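Local atomic coordinates of carboxyvinyl-carboxyphosphonate phosphorylmutase (Bacillus anthracis, PDB entry 4IQD), a protein that belongs to the phosphoenolpyruvate phosphomutase family of TIM-barrel proteins and holds pyruvic acid in a pocket at one end of its barrel strands. Residues P213-F221 against F237-R248; I30-D38 against G49-G57. One frame throughout, in Å; residues are numbered along the deposited sequence.

Interaction 1: P213-F221 against F237-R248; sequences PLLANMTEF and FQMVIYPVTSLR. With PYR (pyruvic acid), chain C.
Glu220 OE1 is held by two partners, by Arg248 NE at 2.9 Å in a salt bridge and by a water that donates to it and accepts from Val244 N. The arginine bond is nearly straight and lies in the guanidinium plane, but it meets the carboxylate on its anti side; Thr245 OG1 donates to the syn side of Glu220 OE2 at 2.5 Å. A bend at chi2 of Glu220 (78°) brings its carboxylate over the first turn of helix 245-264. Arg248 NH2 reaches on to Thr219 OG1 at 3.3 Å, while Val244 CB and Phe221 CD2 lie over opposite faces of the guanidinium. Gln267 of the second subunit also binds Glu220 OE2, so the cluster borders the dimer interface.

Upstream, the parallel strands are joined by Ala216 N to Met239 O (3.0 Å), Ala216 O to Ile241 N (2.9 Å) and Ile241 O to Met218 N (2.8 Å). Ala216 CB sits over the face of the Phe237 ring, 3.9 Å from its centroid, in a CH-pi contact. On the opposite face of the sheet from Ala216, Leu215 CD2 packs on Ile241 CD1 at 3.6 Å. Strand 215-217, helix 229-234 and strand 239-242 form a beta-alpha-beta unit of the TIM barrel, whose C-terminal strand ends bring Thr219, Pro243 and Val244 to the pyruvic acid pocket.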
loop_
_atom_site.group_PDB
_atom_site.type_symbol
_atom_site.label_atom_id
_atom_site.label_comp_id
_atom_site.label_asym_id
_atom_site.label_seq_id
_atom_site.Cartn_x
_atom_site.Cartn_y
_atom_site.Cartn_z
ATOM N N PRO A 213 -9.932 13.792 -27.144
ATOM C CA PRO A 213 -10.761 13.037 -26.204
ATOM C C PRO A 213 -10.717 13.696 -24.834
ATOM O O PRO A 213 -9.710 14.309 -24.485
ATOM C CB PRO A 213 -10.067 11.677 -26.143
ATOM C CG PRO A 213 -9.342 11.563 -27.434
ATOM C CD PRO A 213 -8.898 12.950 -27.771
ATOM N N LEU A 214 -11.795 13.580 -24.070
ATOM C CA LEU A 214 -11.854 14.221 -22.766
ATOM C C LEU A 214 -11.951 13.209 -21.638
ATOM O O LEU A 214 -12.544 12.142 -21.796
ATOM C CB LEU A 214 -13.025 15.202 -22.701
ATOM C CG LEU A 214 -13.004 16.320 -23.745
ATOM C CD1 LEU A 214 -14.110 17.316 -23.475
ATOM C CD2 LEU A 214 -11.653 17.011 -23.775
ATOM N N LEU A 215 -11.355 13.563 -20.504
ATOM C CA LEU A 215 -11.366 12.740 -19.306
ATOM C C LEU A 215 -12.303 13.358 -18.281
ATOM O O LEU A 215 -12.338 14.576 -18.121
ATOM C CB LEU A 215 -9.949 12.655 -18.731
ATOM C CG LEU A 215 -9.587 11.755 -17.544
ATOM C CD1 LEU A 215 -8.093 11.557 -17.543
ATOM C CD2 LEU A 215 -10.018 12.327 -16.205
ATOM N N ALA A 216 -13.052 12.511 -17.586
ATOM C CA ALA A 216 -13.912 12.952 -16.500
ATOM C C ALA A 216 -13.338 12.466 -15.179
ATOM O O ALA A 216 -12.910 11.321 -15.068
ATOM C CB ALA A 216 -15.316 12.424 -16.693
ATOM N N ASN A 217 -13.322 13.343 -14.183
ATOM C CA ASN A 217 -12.780 13.019 -12.869
ATOM C C ASN A 217 -13.869 12.652 -11.872
ATOM O O ASN A 217 -14.472 13.533 -11.261
ATOM C CB ASN A 217 -11.995 14.214 -12.329
ATOM C CG ASN A 217 -11.386 13.952 -10.963
ATOM O OD1 ASN A 217 -11.154 12.805 -10.573
ATOM N ND2 ASN A 217 -11.112 15.023 -10.229
HETATM N N MSE A 218 -14.121 11.360 -11.697
HETATM C CA MSE A 218 -15.114 10.949 -10.716
HETATM C C MSE A 218 -14.605 10.683 -9.313
HETATM O O MSE A 218 -14.691 9.567 -8.809
HETATM C CB MSE A 218 -15.975 9.797 -11.210
HETATM C CG MSE A 218 -17.219 10.282 -11.904
HETATM SE SE MSE A 218 -18.659 10.922 -10.734
HETATM C CE MSE A 218 -17.897 12.486 -9.887
ATOM N N THR A 219 -14.098 11.732 -8.681
ATOM C CA THR A 219 -13.652 11.638 -7.305
ATOM C C THR A 219 -14.815 12.009 -6.386
ATOM O O THR A 219 -15.630 12.869 -6.713
ATOM C CB THR A 219 -12.422 12.528 -7.056
ATOM O OG1 THR A 219 -11.941 12.330 -5.722
ATOM C CG2 THR A 219 -12.755 13.992 -7.278
ATOM N N GLU A 220 -14.904 11.336 -5.244
ATOM C CA GLU A 220 -16.044 11.494 -4.350
ATOM C C GLU A 220 -15.946 12.783 -3.545
ATOM O O GLU A 220 -14.850 13.263 -3.264
ATOM C CB GLU A 220 -16.157 10.292 -3.409
ATOM C CG GLU A 220 -16.247 8.944 -4.114
ATOM C CD GLU A 220 -14.904 8.446 -4.611
ATOM O OE1 GLU A 220 -13.869 8.940 -4.120
ATOM O OE2 GLU A 220 -14.882 7.565 -5.496
ATOM N N PHE A 221 -17.103 13.333 -3.181
ATOM C CA PHE A 221 -17.186 14.551 -2.375
ATOM C C PHE A 221 -16.474 15.733 -3.021
ATOM O O PHE A 221 -15.869 16.549 -2.333
ATOM C CB PHE A 221 -16.621 14.317 -0.971
ATOM C CG PHE A 221 -16.955 12.974 -0.405
ATOM C CD1 PHE A 221 -18.257 12.660 -0.064
ATOM C CD2 PHE A 221 -15.965 12.025 -0.208
ATOM C CE1 PHE A 221 -18.572 11.424 0.459
ATOM C CE2 PHE A 221 -16.272 10.786 0.315
ATOM C CZ PHE A 221 -17.578 10.485 0.649
ATOM N N PHE A 237 -17.585 12.554 -23.072
ATOM C CA PHE A 237 -16.362 12.017 -22.479
ATOM C C PHE A 237 -16.049 10.621 -22.990
ATOM O O PHE A 237 -16.949 9.850 -23.305
ATOM C CB PHE A 237 -16.447 12.021 -20.953
ATOM C CG PHE A 237 -16.337 13.390 -20.353
ATOM C CD1 PHE A 237 -15.098 13.966 -20.144
ATOM C CD2 PHE A 237 -17.470 14.104 -20.011
ATOM C CE1 PHE A 237 -14.990 15.227 -19.603
ATOM C CE2 PHE A 237 -17.369 15.365 -19.467
ATOM C CZ PHE A 237 -16.125 15.928 -19.262
ATOM N N GLN A 238 -14.764 10.303 -23.071
ATOM C CA GLN A 238 -14.337 9.020 -23.616
ATOM C C GLN A 238 -13.544 8.197 -22.607
ATOM O O GLN A 238 -13.125 7.078 -22.897
ATOM C CB GLN A 238 -13.540 9.241 -24.900
ATOM C CG GLN A 238 -14.292 10.094 -25.903
ATOM C CD GLN A 238 -13.486 10.414 -27.135
ATOM O OE1 GLN A 238 -12.809 9.550 -27.690
ATOM N NE2 GLN A 238 -13.552 11.665 -27.574
HETATM N N MSE A 239 -13.345 8.757 -21.421
HETATM C CA MSE A 239 -12.717 8.028 -20.330
HETATM C C MSE A 239 -13.062 8.706 -19.014
HETATM O O MSE A 239 -13.314 9.911 -18.975
HETATM C CB MSE A 239 -11.201 7.955 -20.520
HETATM C CG MSE A 239 -10.441 9.157 -19.999
HETATM SE SE MSE A 239 -8.604 9.231 -20.644
HETATM C CE MSE A 239 -8.956 9.965 -22.414
ATOM N N VAL A 240 -13.092 7.928 -17.939
ATOM C CA VAL A 240 -13.435 8.459 -16.630
ATOM C C VAL A 240 -12.627 7.781 -15.535
ATOM O O VAL A 240 -12.483 6.560 -15.518
ATOM C CB VAL A 240 -14.948 8.329 -16.341
ATOM C CG1 VAL A 240 -15.442 6.939 -16.683
ATOM C CG2 VAL A 240 -15.255 8.677 -14.894
ATOM N N ILE A 241 -12.090 8.586 -14.625
ATOM C CA ILE A 241 -11.266 8.072 -13.543
ATOM C C ILE A 241 -11.990 8.069 -12.198
ATOM O O ILE A 241 -12.826 8.929 -11.920
ATOM C CB ILE A 241 -9.956 8.869 -13.406
ATOM C CG1 ILE A 241 -10.256 10.339 -13.132
ATOM C CG2 ILE A 241 -9.112 8.730 -14.664
ATOM C CD1 ILE A 241 -9.022 11.179 -12.931
ATOM N N TYR A 242 -11.654 7.081 -11.377
ATOM C CA TYR A 242 -12.135 6.985 -10.006
ATOM C C TYR A 242 -10.888 6.901 -9.130
ATOM O O TYR A 242 -10.523 5.827 -8.655
ATOM C CB TYR A 242 -13.026 5.747 -9.839
ATOM C CG TYR A 242 -14.146 5.665 -10.860
ATOM C CD1 TYR A 242 -15.416 6.147 -10.570
ATOM C CD2 TYR A 242 -13.930 5.113 -12.118
ATOM C CE1 TYR A 242 -16.439 6.082 -11.500
ATOM C CE2 TYR A 242 -14.947 5.045 -13.055
ATOM C CZ TYR A 242 -16.197 5.530 -12.740
ATOM O OH TYR A 242 -17.209 5.462 -13.668
ATOM N N PRO A 243 -10.229 8.052 -8.925
ATOM C CA PRO A 243 -8.831 8.169 -8.494
ATOM C C PRO A 243 -8.520 7.682 -7.088
ATOM O O PRO A 243 -7.495 7.030 -6.886
ATOM C CB PRO A 243 -8.569 9.682 -8.561
ATOM C CG PRO A 243 -9.664 10.240 -9.387
ATOM C CD PRO A 243 -10.841 9.374 -9.124
ATOM N N VAL A 244 -9.371 8.010 -6.125
ATOM C CA VAL A 244 -9.003 7.839 -4.725
ATOM C C VAL A 244 -9.891 6.819 -4.014
ATOM O O VAL A 244 -9.678 6.492 -2.846
ATOM C CB VAL A 244 -9.061 9.194 -4.000
ATOM C CG1 VAL A 244 -8.317 9.139 -2.679
ATOM C CG2 VAL A 244 -8.460 10.273 -4.879
ATOM N N THR A 245 -10.870 6.306 -4.746
ATOM C CA THR A 245 -11.870 5.406 -4.196
ATOM C C THR A 245 -11.256 4.214 -3.465
ATOM O O THR A 245 -11.704 3.851 -2.383
ATOM C CB THR A 245 -12.787 4.877 -5.307
ATOM O OG1 THR A 245 -13.114 5.941 -6.206
ATOM C CG2 THR A 245 -14.055 4.305 -4.716
ATOM N N SER A 246 -10.220 3.625 -4.055
ATOM C CA SER A 246 -9.579 2.444 -3.481
ATOM C C SER A 246 -9.065 2.696 -2.066
ATOM O O SER A 246 -9.192 1.841 -1.194
ATOM C CB SER A 246 -8.433 1.961 -4.375
ATOM O OG SER A 246 -7.373 2.898 -4.396
ATOM N N LEU A 247 -8.499 3.874 -1.839
ATOM C CA LEU A 247 -7.949 4.215 -0.532
ATOM C C LEU A 247 -9.040 4.645 0.444
ATOM O O LEU A 247 -8.937 4.399 1.646
ATOM C CB LEU A 247 -6.880 5.302 -0.664
ATOM C CG LEU A 247 -6.265 5.814 0.641
ATOM C CD1 LEU A 247 -4.750 5.848 0.550
ATOM C CD2 LEU A 247 -6.811 7.193 0.978
ATOM N N ARG A 248 -10.083 5.283 -0.077
ATOM C CA ARG A 248 -11.191 5.737 0.753
ATOM C C ARG A 248 -11.895 4.574 1.432
ATOM O O ARG A 248 -12.189 4.633 2.624
ATOM C CB ARG A 248 -12.203 6.526 -0.072
ATOM C CG ARG A 248 -11.677 7.824 -0.643
ATOM C CD ARG A 248 -12.792 8.843 -0.707
ATOM N NE ARG A 248 -12.564 9.876 -1.710
ATOM C CZ ARG A 248 -11.894 11.001 -1.486
ATOM N NH1 ARG A 248 -11.367 11.230 -0.291
ATOM N NH2 ARG A 248 -11.745 11.889 -2.461
HETATM C C PYR C . -6.495 13.200 -7.900
HETATM O O PYR C . -6.511 12.100 -7.191
HETATM O OXT PYR C . -5.618 13.326 -8.868
HETATM C CA PYR C . -7.401 14.220 -7.607
HETATM O O3 PYR C . -7.343 15.368 -8.235
HETATM C CB PYR C . -8.463 14.002 -6.569
HETATM O O HOH W 1 -14.018 13.270 -25.586
HETATM O O HOH W 2 -11.969 9.093 -6.220
#

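Interaction 2: I30-D38 against G49-G57; sequences ILQIPGAHD and GFLALYLSG. With PYR (pyruvic acid), chain C.
Pro34 lays its CG over one face of the Phe50 ring, 3.6 Å from the centroid and offset toward the rim, a CH-pi contact in which the two side chains run obliquely to each other. Phe50 CB is directed at strand 31-34, which brings one ring face against the proline. At the edge of the same ring, near its plane, lies Gln32 OE1, 3.8 Å from Phe50 CE1; the amide is tilted 56° from the ring, and its NE2 bonds to Tyr242 OH. Lys262 of the second subunit makes a cation-pi contact with Phe50.

On the other side of strand 31-34, Ile33 spreads its two branches: CG1 meets Ala52 CB, and CG2 rests 3.7 Å from Tyr54 CB. Leu31 CD2 also touches Ala52 CB, and Leu24 of helix 14-26 packs against both. These are the first two strands of the TIM barrel, linked through helix 39-48 as a beta-alpha-beta unit, and their short axes are inclined at 42°. Two backbone bonds join them around Gly35, from Tyr54 N to Pro34 O at 2.7 Å and from Ala36 N to Tyr54 O at 2.8 Å. A water bridges Gln32 O and Leu51 N further back.

Tyr54 CB is directed at strand 31-34, while the ring beyond it, with CG anti to the backbone N (chi1 -174°), extends to the pyruvic acid, whose OXT lies at its edge; its OH bonds to Gln122. Ser56 OG donates to the ligand's O at 2.9 Å and also caps the start of helix 57-63 through Ala59 N.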
loop_
_atom_site.group_PDB
_atom_site.type_symbol
_atom_site.label_atom_id
_atom_site.label_comp_id
_atom_site.label_asym_id
_atom_site.label_seq_id
_atom_site.Cartn_x
_atom_site.Cartn_y
_atom_site.Cartn_z
ATOM N N ILE A 30 -17.208 4.118 -23.370
ATOM C CA ILE A 30 -16.402 4.887 -22.433
ATOM C C ILE A 30 -15.463 3.987 -21.628
ATOM O O ILE A 30 -15.818 2.868 -21.262
ATOM C CB ILE A 30 -17.292 5.744 -21.502
ATOM C CG1 ILE A 30 -16.437 6.639 -20.600
ATOM C CG2 ILE A 30 -18.231 4.861 -20.696
ATOM C CD1 ILE A 30 -16.908 8.075 -20.537
ATOM N N LEU A 31 -14.251 4.473 -21.388
ATOM C CA LEU A 31 -13.257 3.717 -20.640
ATOM C C LEU A 31 -13.274 4.109 -19.171
ATOM O O LEU A 31 -13.053 5.266 -18.829
ATOM C CB LEU A 31 -11.865 3.957 -21.221
ATOM C CG LEU A 31 -10.708 3.314 -20.456
ATOM C CD1 LEU A 31 -10.778 1.796 -20.546
ATOM C CD2 LEU A 31 -9.373 3.829 -20.968
ATOM N N GLN A 32 -13.548 3.144 -18.302
ATOM C CA GLN A 32 -13.468 3.395 -16.872
ATOM C C GLN A 32 -12.062 3.076 -16.378
ATOM O O GLN A 32 -11.538 1.990 -16.620
ATOM C CB GLN A 32 -14.503 2.571 -16.111
ATOM C CG GLN A 32 -15.944 2.946 -16.397
ATOM C CD GLN A 32 -16.922 2.175 -15.532
ATOM O OE1 GLN A 32 -17.042 0.957 -15.647
ATOM N NE2 GLN A 32 -17.619 2.882 -14.651
ATOM N N ILE A 33 -11.453 4.039 -15.696
ATOM C CA ILE A 33 -10.084 3.897 -15.221
ATOM C C ILE A 33 -10.018 4.082 -13.710
ATOM O O ILE A 33 -9.997 5.206 -13.215
ATOM C CB ILE A 33 -9.153 4.922 -15.888
ATOM C CG1 ILE A 33 -9.287 4.863 -17.409
ATOM C CG2 ILE A 33 -7.716 4.677 -15.474
ATOM C CD1 ILE A 33 -8.341 5.790 -18.126
ATOM N N PRO A 34 -9.989 2.971 -12.969
ATOM C CA PRO A 34 -9.952 2.997 -11.506
ATOM C C PRO A 34 -8.589 3.389 -10.972
ATOM O O PRO A 34 -7.571 2.998 -11.534
ATOM C CB PRO A 34 -10.228 1.541 -11.120
ATOM C CG PRO A 34 -10.660 0.861 -12.356
ATOM C CD PRO A 34 -10.065 1.600 -13.489
ATOM N N GLY A 35 -8.573 4.150 -9.886
ATOM C CA GLY A 35 -7.341 4.407 -9.176
ATOM C C GLY A 35 -6.916 3.179 -8.390
ATOM O O GLY A 35 -7.730 2.549 -7.718
ATOM N N ALA A 36 -5.640 2.825 -8.491
ATOM C CA ALA A 36 -5.079 1.753 -7.682
ATOM C C ALA A 36 -3.834 2.268 -6.984
ATOM O O ALA A 36 -2.807 2.474 -7.621
ATOM C CB ALA A 36 -4.745 0.550 -8.545
ATOM N N HIS A 37 -3.929 2.487 -5.677
ATOM C CA HIS A 37 -2.811 3.049 -4.926
ATOM C C HIS A 37 -1.719 2.027 -4.641
ATOM O O HIS A 37 -0.607 2.396 -4.265
ATOM C CB HIS A 37 -3.292 3.686 -3.623
ATOM C CG HIS A 37 -3.932 2.717 -2.674
ATOM N ND1 HIS A 37 -5.245 2.332 -2.785
ATOM C CD2 HIS A 37 -3.435 2.070 -1.597
ATOM C CE1 HIS A 37 -5.538 1.477 -1.818
ATOM N NE2 HIS A 37 -4.446 1.307 -1.079
ATOM N N ASP A 38 -2.036 0.745 -4.815
ATOM C CA ASP A 38 -1.055 -0.316 -4.616
ATOM C C ASP A 38 -1.327 -1.530 -5.507
ATOM O O ASP A 38 -2.344 -1.586 -6.200
ATOM C CB ASP A 38 -0.972 -0.715 -3.137
ATOM C CG ASP A 38 -2.165 -1.539 -2.669
ATOM O OD1 ASP A 38 -3.167 -1.653 -3.403
ATOM O OD2 ASP A 38 -2.102 -2.071 -1.541
ATOM N N GLY A 49 -12.465 -6.534 -13.924
ATOM C CA GLY A 49 -12.705 -6.380 -15.349
ATOM C C GLY A 49 -12.379 -5.023 -15.937
ATOM O O GLY A 49 -12.830 -4.690 -17.032
ATOM N N PHE A 50 -11.592 -4.236 -15.217
ATOM C CA PHE A 50 -11.176 -2.940 -15.725
ATOM C C PHE A 50 -9.930 -3.092 -16.589
ATOM O O PHE A 50 -9.093 -3.952 -16.330
ATOM C CB PHE A 50 -10.962 -1.963 -14.577
ATOM C CG PHE A 50 -12.208 -1.697 -13.783
ATOM C CD1 PHE A 50 -13.160 -0.801 -14.240
ATOM C CD2 PHE A 50 -12.432 -2.345 -12.581
ATOM C CE1 PHE A 50 -14.309 -0.556 -13.511
ATOM C CE2 PHE A 50 -13.577 -2.102 -11.851
ATOM C CZ PHE A 50 -14.514 -1.209 -12.315
ATOM N N LEU A 51 -9.822 -2.256 -17.617
ATOM C CA LEU A 51 -8.825 -2.448 -18.668
ATOM C C LEU A 51 -7.710 -1.411 -18.639
ATOM O O LEU A 51 -6.834 -1.394 -19.504
ATOM C CB LEU A 51 -9.507 -2.419 -20.032
ATOM C CG LEU A 51 -10.676 -3.390 -20.196
ATOM C CD1 LEU A 51 -11.277 -3.259 -21.585
ATOM C CD2 LEU A 51 -10.234 -4.821 -19.924
ATOM N N ALA A 52 -7.757 -0.540 -17.642
ATOM C CA ALA A 52 -6.748 0.485 -17.471
ATOM C C ALA A 52 -6.786 0.897 -16.015
ATOM O O ALA A 52 -7.803 0.727 -15.351
ATOM C CB ALA A 52 -7.033 1.670 -18.380
ATOM N N LEU A 53 -5.676 1.418 -15.511
ATOM C CA LEU A 53 -5.585 1.773 -14.102
ATOM C C LEU A 53 -5.057 3.181 -13.943
ATOM O O LEU A 53 -4.415 3.711 -14.842
ATOM C CB LEU A 53 -4.670 0.801 -13.358
ATOM C CG LEU A 53 -5.128 -0.649 -13.250
ATOM C CD1 LEU A 53 -4.075 -1.450 -12.521
ATOM C CD2 LEU A 53 -6.463 -0.742 -12.537
ATOM N N TYR A 54 -5.328 3.777 -12.789
ATOM C CA TYR A 54 -4.915 5.143 -12.521
ATOM C C TYR A 54 -4.107 5.219 -11.236
ATOM O O TYR A 54 -4.480 4.643 -10.220
ATOM C CB TYR A 54 -6.148 6.044 -12.417
ATOM C CG TYR A 54 -5.855 7.522 -12.282
ATOM C CD1 TYR A 54 -5.348 8.252 -13.350
ATOM C CD2 TYR A 54 -6.113 8.196 -11.096
ATOM C CE1 TYR A 54 -5.092 9.608 -13.236
ATOM C CE2 TYR A 54 -5.863 9.552 -10.976
ATOM C CZ TYR A 54 -5.349 10.253 -12.045
ATOM O OH TYR A 54 -5.097 11.603 -11.926
ATOM N N LEU A 55 -2.987 5.925 -11.292
ATOM C CA LEU A 55 -2.222 6.205 -10.092
ATOM C C LEU A 55 -2.322 7.687 -9.765
ATOM O O LEU A 55 -1.733 8.522 -10.447
ATOM C CB LEU A 55 -0.764 5.801 -10.275
ATOM C CG LEU A 55 0.105 5.944 -9.027
ATOM C CD1 LEU A 55 -0.431 5.071 -7.903
ATOM C CD2 LEU A 55 1.550 5.600 -9.339
ATOM N N SER A 56 -3.087 8.011 -8.729
ATOM C CA SER A 56 -3.295 9.401 -8.338
ATOM C C SER A 56 -2.313 9.820 -7.256
ATOM O O SER A 56 -2.006 9.043 -6.355
ATOM C CB SER A 56 -4.722 9.607 -7.837
ATOM O OG SER A 56 -4.740 9.909 -6.454
ATOM N N GLY A 57 -1.828 11.052 -7.346
ATOM C CA GLY A 57 -0.913 11.576 -6.349
ATOM C C GLY A 57 -1.577 11.578 -4.990
ATOM O O GLY A 57 -0.949 11.281 -3.973
HETATM C C PYR C . -6.495 13.200 -7.900
HETATM O O PYR C . -6.511 12.100 -7.191
HETATM O OXT PYR C . -5.618 13.326 -8.868
HETATM C CA PYR C . -7.401 14.220 -7.607
HETATM O O3 PYR C . -7.343 15.368 -8.235
HETATM C CB PYR C . -8.463 14.002 -6.569
HETATM O O HOH W 3 -11.900 -0.426 -17.912
#

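Interaction 2 lies wholly ahead of interaction 1 in the sequence, yet their centres are about 8 Å apart. Strands 31-34 and 239-242 are neighbours, joined by Val240 O to Ile33 N at 2.7 Å, a probable hydrogen bond; the last barrel strand thus meets the first, and the two contacts together run through four strands in the order 215-217, 239-242, 31-34, 53-55. Past the strand ends, Ser246 OG lies 2.7 Å from His37 ND1, probably hydrogen-bonded, tying helix 245-264 to the loop after strand 31-34. Both contacts supply residues to one pyruvic acid pocket, and both touch the second subunit, so barrel closure, pocket and dimer interface lie close together.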